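Local coordinates for protein PrgX (Enterococcus faecalis, PDB 2AWI) that acts as the receptor for the peptide sex pheromone cCF10 and as a repressor in the control of conjugation, probably binding DNA through its helix-turn-helix domain, at residues Gly230-Ile242 with Asn256-Lys269. The protein carries 1 engineered substitution. Sequence-based numbering, arbitrary orientation.
Sequences GYYDLEINYLKQI and NAVNIINIFKIIGK
L234 slides its CD2 methyl over one face of the F264 ring, 4.0 Å from the centroid and 26° off the normal, a CH-pi contact. The same ring presses its CZ corner on L234 CB at 3.6 Å, while its edge meets backbone Y231 O and E235 N. The axes of 230-242 and 256-266 approach to 8.6 Å at 157°, a nearly antiparallel helical hairpin. It is tightest where Y238 and A257 bring their CA atoms within 5.0 Å: A257 CB touches Y238 CD2 and, at 3.6 Å, I242 CD1. With chi1 at -71°, I260 turns CG2 away from its own backbone N and onto L234 O and Y238 CB.

Both ends are more polar. N256 ND2 donates to Q241 OE1 (2.7 Å) from above the carbonyl plane. K269 folds back through two bends, bringing CE and NZ over one Y231 face, NZ 4.5 Å from the centroid in a cation-pi contact; water bridges NZ to Y231 OH, which also bonds D233 of the second subunit. This Y231/K269 end is looser: both residues are partly exposed, with Y231 CE1 3.9 Å from K269 CD.

Consistent with TPR-like helix pairs, the hairpin reaches helix 270-286 through Y238 and F264 and helix 184-203 through I242; L234 and I263 face I263 of the second subunit.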
loop_
_atom_site.group_PDB
_atom_site.type_symbol
_atom_site.label_atom_id
_atom_site.label_comp_id
_atom_site.label_asym_id
_atom_site.label_seq_id
_atom_site.Cartn_x
_atom_site.Cartn_y
_atom_site.Cartn_z
ATOM N N GLY A 230 -5.793 3.792 -24.366
ATOM C CA GLY A 230 -5.363 3.835 -22.982
ATOM C C GLY A 230 -5.650 2.578 -22.178
ATOM O O GLY A 230 -4.817 2.144 -21.378
ATOM N N TYR A 231 -6.828 1.995 -22.368
ATOM C CA TYR A 231 -7.187 0.784 -21.643
ATOM C C TYR A 231 -6.262 -0.366 -22.038
ATOM O O TYR A 231 -5.836 -1.153 -21.195
ATOM C CB TYR A 231 -8.643 0.397 -21.930
ATOM C CG TYR A 231 -9.660 1.425 -21.485
ATOM C CD1 TYR A 231 -9.735 1.841 -20.152
ATOM C CD2 TYR A 231 -10.572 1.960 -22.388
ATOM C CE1 TYR A 231 -10.700 2.757 -19.738
ATOM C CE2 TYR A 231 -11.535 2.877 -21.982
ATOM C CZ TYR A 231 -11.594 3.269 -20.662
ATOM O OH TYR A 231 -12.555 4.176 -20.284
ATOM N N TYR A 232 -5.966 -0.459 -23.329
ATOM C CA TYR A 232 -5.088 -1.495 -23.852
ATOM C C TYR A 232 -3.661 -1.289 -23.350
ATOM O O TYR A 232 -2.960 -2.246 -23.032
ATOM C CB TYR A 232 -5.089 -1.463 -25.388
ATOM C CG TYR A 232 -6.322 -2.046 -26.058
ATOM C CD1 TYR A 232 -6.451 -2.020 -27.444
ATOM C CD2 TYR A 232 -7.340 -2.648 -25.317
ATOM C CE1 TYR A 232 -7.561 -2.584 -28.083
ATOM C CE2 TYR A 232 -8.464 -3.218 -25.956
ATOM C CZ TYR A 232 -8.557 -3.179 -27.334
ATOM O OH TYR A 232 -9.632 -3.741 -27.974
ATOM N N ASP A 233 -3.231 -0.034 -23.289
ATOM C CA ASP A 233 -1.887 0.289 -22.836
ATOM C C ASP A 233 -1.712 -0.120 -21.376
ATOM O O ASP A 233 -0.619 -0.474 -20.933
ATOM C CB ASP A 233 -1.644 1.794 -23.002
ATOM C CG ASP A 233 -0.205 2.188 -22.749
ATOM O OD1 ASP A 233 0.687 1.335 -22.936
ATOM O OD2 ASP A 233 0.038 3.355 -22.384
ATOM N N LEU A 234 -2.812 -0.084 -20.639
ATOM C CA LEU A 234 -2.817 -0.424 -19.228
ATOM C C LEU A 234 -2.826 -1.945 -19.057
ATOM O O LEU A 234 -2.065 -2.500 -18.265
ATOM C CB LEU A 234 -4.061 0.190 -18.585
ATOM C CG LEU A 234 -4.096 0.544 -17.104
ATOM C CD1 LEU A 234 -2.900 1.410 -16.753
ATOM C CD2 LEU A 234 -5.405 1.285 -16.812
ATOM N N GLU A 235 -3.690 -2.610 -19.814
ATOM C CA GLU A 235 -3.817 -4.057 -19.740
ATOM C C GLU A 235 -2.579 -4.771 -20.276
ATOM O O GLU A 235 -2.083 -5.717 -19.660
ATOM C CB GLU A 235 -5.059 -4.505 -20.508
ATOM C CG GLU A 235 -5.259 -6.005 -20.562
ATOM C CD GLU A 235 -6.653 -6.361 -21.024
ATOM O OE1 GLU A 235 -7.319 -5.469 -21.593
ATOM O OE2 GLU A 235 -7.079 -7.521 -20.824
ATOM N N ILE A 236 -2.092 -4.309 -21.423
ATOM C CA ILE A 236 -0.904 -4.880 -22.041
ATOM C C ILE A 236 0.309 -4.690 -21.133
ATOM O O ILE A 236 1.176 -5.562 -21.057
ATOM C CB ILE A 236 -0.637 -4.233 -23.418
ATOM C CG1 ILE A 236 -1.605 -4.823 -24.447
ATOM C CG2 ILE A 236 0.816 -4.438 -23.841
ATOM C CD1 ILE A 236 -1.433 -4.268 -25.843
ATOM N N ASN A 237 0.361 -3.552 -20.441
ATOM C CA ASN A 237 1.467 -3.261 -19.530
ATOM C C ASN A 237 1.379 -4.183 -18.314
ATOM O O ASN A 237 2.380 -4.458 -17.653
ATOM C CB ASN A 237 1.420 -1.796 -19.089
ATOM C CG ASN A 237 2.766 -1.290 -18.601
ATOM O OD1 ASN A 237 3.190 -1.583 -17.478
ATOM N ND2 ASN A 237 3.456 -0.531 -19.452
ATOM N N TYR A 238 0.170 -4.650 -18.017
ATOM C CA TYR A 238 -0.036 -5.566 -16.907
ATOM C C TYR A 238 0.457 -6.950 -17.341
ATOM O O TYR A 238 1.003 -7.705 -16.539
ATOM C CB TYR A 238 -1.522 -5.625 -16.525
ATOM C CG TYR A 238 -1.986 -6.978 -16.021
ATOM C CD1 TYR A 238 -2.513 -7.925 -16.894
ATOM C CD2 TYR A 238 -1.869 -7.320 -14.677
ATOM C CE1 TYR A 238 -2.914 -9.181 -16.442
ATOM C CE2 TYR A 238 -2.263 -8.574 -14.214
ATOM C CZ TYR A 238 -2.783 -9.498 -15.102
ATOM O OH TYR A 238 -3.170 -10.740 -14.649
ATOM N N LEU A 239 0.257 -7.274 -18.615
ATOM C CA LEU A 239 0.689 -8.553 -19.151
ATOM C C LEU A 239 2.211 -8.548 -19.231
ATOM O O LEU A 239 2.854 -9.585 -19.106
ATOM C CB LEU A 239 0.063 -8.784 -20.531
ATOM C CG LEU A 239 -1.440 -9.086 -20.469
ATOM C CD1 LEU A 239 -2.089 -8.918 -21.845
ATOM C CD2 LEU A 239 -1.639 -10.499 -19.940
ATOM N N LYS A 240 2.773 -7.363 -19.425
ATOM C CA LYS A 240 4.216 -7.196 -19.494
ATOM C C LYS A 240 4.785 -7.438 -18.098
ATOM O O LYS A 240 5.822 -8.083 -17.943
ATOM C CB LYS A 240 4.556 -5.781 -19.967
ATOM C CG LYS A 240 6.039 -5.469 -20.044
ATOM C CD LYS A 240 6.255 -4.009 -20.418
ATOM C CE LYS A 240 7.716 -3.608 -20.333
ATOM N NZ LYS A 240 7.904 -2.157 -20.633
ATOM N N GLN A 241 4.102 -6.921 -17.079
ATOM C CA GLN A 241 4.545 -7.106 -15.703
ATOM C C GLN A 241 4.517 -8.601 -15.380
ATOM O O GLN A 241 5.384 -9.109 -14.675
ATOM C CB GLN A 241 3.635 -6.343 -14.732
ATOM C CG GLN A 241 3.688 -4.821 -14.863
ATOM C CD GLN A 241 5.089 -4.261 -14.696
ATOM O OE1 GLN A 241 5.774 -4.546 -13.714
ATOM N NE2 GLN A 241 5.520 -3.454 -15.658
ATOM N N ILE A 242 3.514 -9.301 -15.900
ATOM C CA ILE A 242 3.403 -10.736 -15.675
ATOM C C ILE A 242 4.530 -11.445 -16.430
ATOM O O ILE A 242 5.111 -12.404 -15.934
ATOM C CB ILE A 242 2.044 -11.267 -16.159
ATOM C CG1 ILE A 242 0.924 -10.619 -15.345
ATOM C CG2 ILE A 242 1.998 -12.787 -16.051
ATOM C CD1 ILE A 242 1.011 -10.885 -13.849
ATOM N N ASN A 256 3.317 -4.595 -9.356
ATOM C CA ASN A 256 2.878 -3.684 -10.408
ATOM C C ASN A 256 1.613 -4.239 -11.064
ATOM O O ASN A 256 0.634 -3.519 -11.259
ATOM C CB ASN A 256 3.969 -3.503 -11.473
ATOM C CG ASN A 256 5.166 -2.696 -10.972
ATOM O OD1 ASN A 256 5.048 -1.885 -10.057
ATOM N ND2 ASN A 256 6.320 -2.902 -11.595
ATOM N N ALA A 257 1.639 -5.529 -11.390
ATOM C CA ALA A 257 0.498 -6.180 -12.018
ATOM C C ALA A 257 -0.730 -6.093 -11.125
ATOM O O ALA A 257 -1.813 -5.748 -11.596
ATOM C CB ALA A 257 0.821 -7.639 -12.326
ATOM N N VAL A 258 -0.566 -6.410 -9.843
ATOM C CA VAL A 258 -1.686 -6.356 -8.905
ATOM C C VAL A 258 -2.196 -4.918 -8.800
ATOM O O VAL A 258 -3.402 -4.668 -8.734
ATOM C CB VAL A 258 -1.272 -6.845 -7.484
ATOM C CG1 VAL A 258 -2.480 -6.822 -6.544
ATOM C CG2 VAL A 258 -0.697 -8.261 -7.554
ATOM N N ASN A 259 -1.266 -3.974 -8.804
ATOM C CA ASN A 259 -1.611 -2.571 -8.703
ATOM C C ASN A 259 -2.404 -2.105 -9.927
ATOM O O ASN A 259 -3.294 -1.250 -9.827
ATOM C CB ASN A 259 -0.338 -1.749 -8.535
ATOM C CG ASN A 259 -0.622 -0.290 -8.325
ATOM O OD1 ASN A 259 -1.587 0.078 -7.653
ATOM N ND2 ASN A 259 0.224 0.561 -8.890
ATOM N N ILE A 260 -2.092 -2.677 -11.084
ATOM C CA ILE A 260 -2.810 -2.317 -12.291
ATOM C C ILE A 260 -4.229 -2.889 -12.233
ATOM O O ILE A 260 -5.190 -2.217 -12.617
ATOM C CB ILE A 260 -2.057 -2.812 -13.539
ATOM C CG1 ILE A 260 -0.789 -1.963 -13.715
ATOM C CG2 ILE A 260 -2.951 -2.735 -14.775
ATOM C CD1 ILE A 260 0.021 -2.302 -14.932
ATOM N N ILE A 261 -4.365 -4.119 -11.738
ATOM C CA ILE A 261 -5.682 -4.739 -11.613
ATOM C C ILE A 261 -6.541 -3.835 -10.728
ATOM O O ILE A 261 -7.732 -3.653 -10.970
ATOM C CB ILE A 261 -5.592 -6.143 -10.964
ATOM C CG1 ILE A 261 -4.919 -7.119 -11.930
ATOM C CG2 ILE A 261 -6.985 -6.650 -10.597
ATOM C CD1 ILE A 261 -4.863 -8.544 -11.419
ATOM N N ASN A 262 -5.917 -3.262 -9.706
ATOM C CA ASN A 262 -6.608 -2.380 -8.780
ATOM C C ASN A 262 -7.062 -1.072 -9.436
ATOM O O ASN A 262 -8.112 -0.535 -9.087
ATOM C CB ASN A 262 -5.709 -2.077 -7.584
ATOM C CG ASN A 262 -6.290 -1.015 -6.677
ATOM O OD1 ASN A 262 -7.406 -1.152 -6.176
ATOM N ND2 ASN A 262 -5.532 0.056 -6.460
ATOM N N ILE A 263 -6.270 -0.558 -10.373
ATOM C CA ILE A 263 -6.625 0.678 -11.066
ATOM C C ILE A 263 -7.921 0.493 -11.850
ATOM O O ILE A 263 -8.788 1.370 -11.853
ATOM C CB ILE A 263 -5.507 1.116 -12.034
ATOM C CG1 ILE A 263 -4.420 1.852 -11.257
ATOM C CG2 ILE A 263 -6.061 2.005 -13.117
ATOM C CD1 ILE A 263 -4.934 3.073 -10.505
ATOM N N PHE A 264 -8.048 -0.653 -12.509
ATOM C CA PHE A 264 -9.237 -0.947 -13.291
ATOM C C PHE A 264 -10.458 -0.957 -12.387
ATOM O O PHE A 264 -11.563 -0.637 -12.820
ATOM C CB PHE A 264 -9.091 -2.303 -14.011
ATOM C CG PHE A 264 -8.303 -2.224 -15.294
ATOM C CD1 PHE A 264 -8.794 -1.499 -16.385
ATOM C CD2 PHE A 264 -7.055 -2.833 -15.405
ATOM C CE1 PHE A 264 -8.049 -1.377 -17.567
ATOM C CE2 PHE A 264 -6.300 -2.717 -16.583
ATOM C CZ PHE A 264 -6.799 -1.988 -17.664
ATOM N N LYS A 265 -10.257 -1.337 -11.130
ATOM C CA LYS A 265 -11.356 -1.372 -10.183
ATOM C C LYS A 265 -11.767 0.056 -9.860
ATOM O O LYS A 265 -12.940 0.409 -9.931
ATOM C CB LYS A 265 -10.941 -2.077 -8.892
ATOM C CG LYS A 265 -12.074 -2.186 -7.870
ATOM C CD LYS A 265 -11.564 -2.483 -6.462
ATOM C CE LYS A 265 -10.735 -1.322 -5.908
ATOM N NZ LYS A 265 -10.293 -1.524 -4.491
ATOM N N ILE A 266 -10.785 0.875 -9.509
ATOM C CA ILE A 266 -11.030 2.264 -9.155
ATOM C C ILE A 266 -11.782 3.048 -10.228
ATOM O O ILE A 266 -12.802 3.670 -9.939
ATOM C CB ILE A 266 -9.709 2.995 -8.850
ATOM C CG1 ILE A 266 -8.974 2.288 -7.710
ATOM C CG2 ILE A 266 -9.991 4.432 -8.451
ATOM C CD1 ILE A 266 -7.680 2.968 -7.302
ATOM N N ILE A 267 -11.295 3.009 -11.466
ATOM C CA ILE A 267 -11.938 3.763 -12.533
ATOM C C ILE A 267 -13.243 3.179 -13.045
ATOM O O ILE A 267 -13.863 3.747 -13.936
ATOM C CB ILE A 267 -10.969 4.004 -13.719
ATOM C CG1 ILE A 267 -10.735 2.709 -14.498
ATOM C CG2 ILE A 267 -9.639 4.547 -13.180
ATOM C CD1 ILE A 267 -9.734 2.853 -15.646
ATOM N N GLY A 268 -13.668 2.048 -12.494
ATOM C CA GLY A 268 -14.938 1.473 -12.910
ATOM C C GLY A 268 -15.013 0.467 -14.050
ATOM O O GLY A 268 -16.119 0.172 -14.534
ATOM N N LYS A 269 -13.877 -0.061 -14.503
ATOM C CA LYS A 269 -13.905 -1.061 -15.576
ATOM C C LYS A 269 -13.995 -2.452 -14.938
ATOM O O LYS A 269 -13.013 -3.194 -14.881
ATOM C CB LYS A 269 -12.651 -0.946 -16.451
ATOM C CG LYS A 269 -12.495 0.411 -17.133
ATOM C CD LYS A 269 -13.618 0.686 -18.117
ATOM C CE LYS A 269 -13.427 -0.078 -19.411
ATOM N NZ LYS A 269 -14.547 0.161 -20.364
HETATM O O HOH W 1 -14.568 2.962 -21.151
#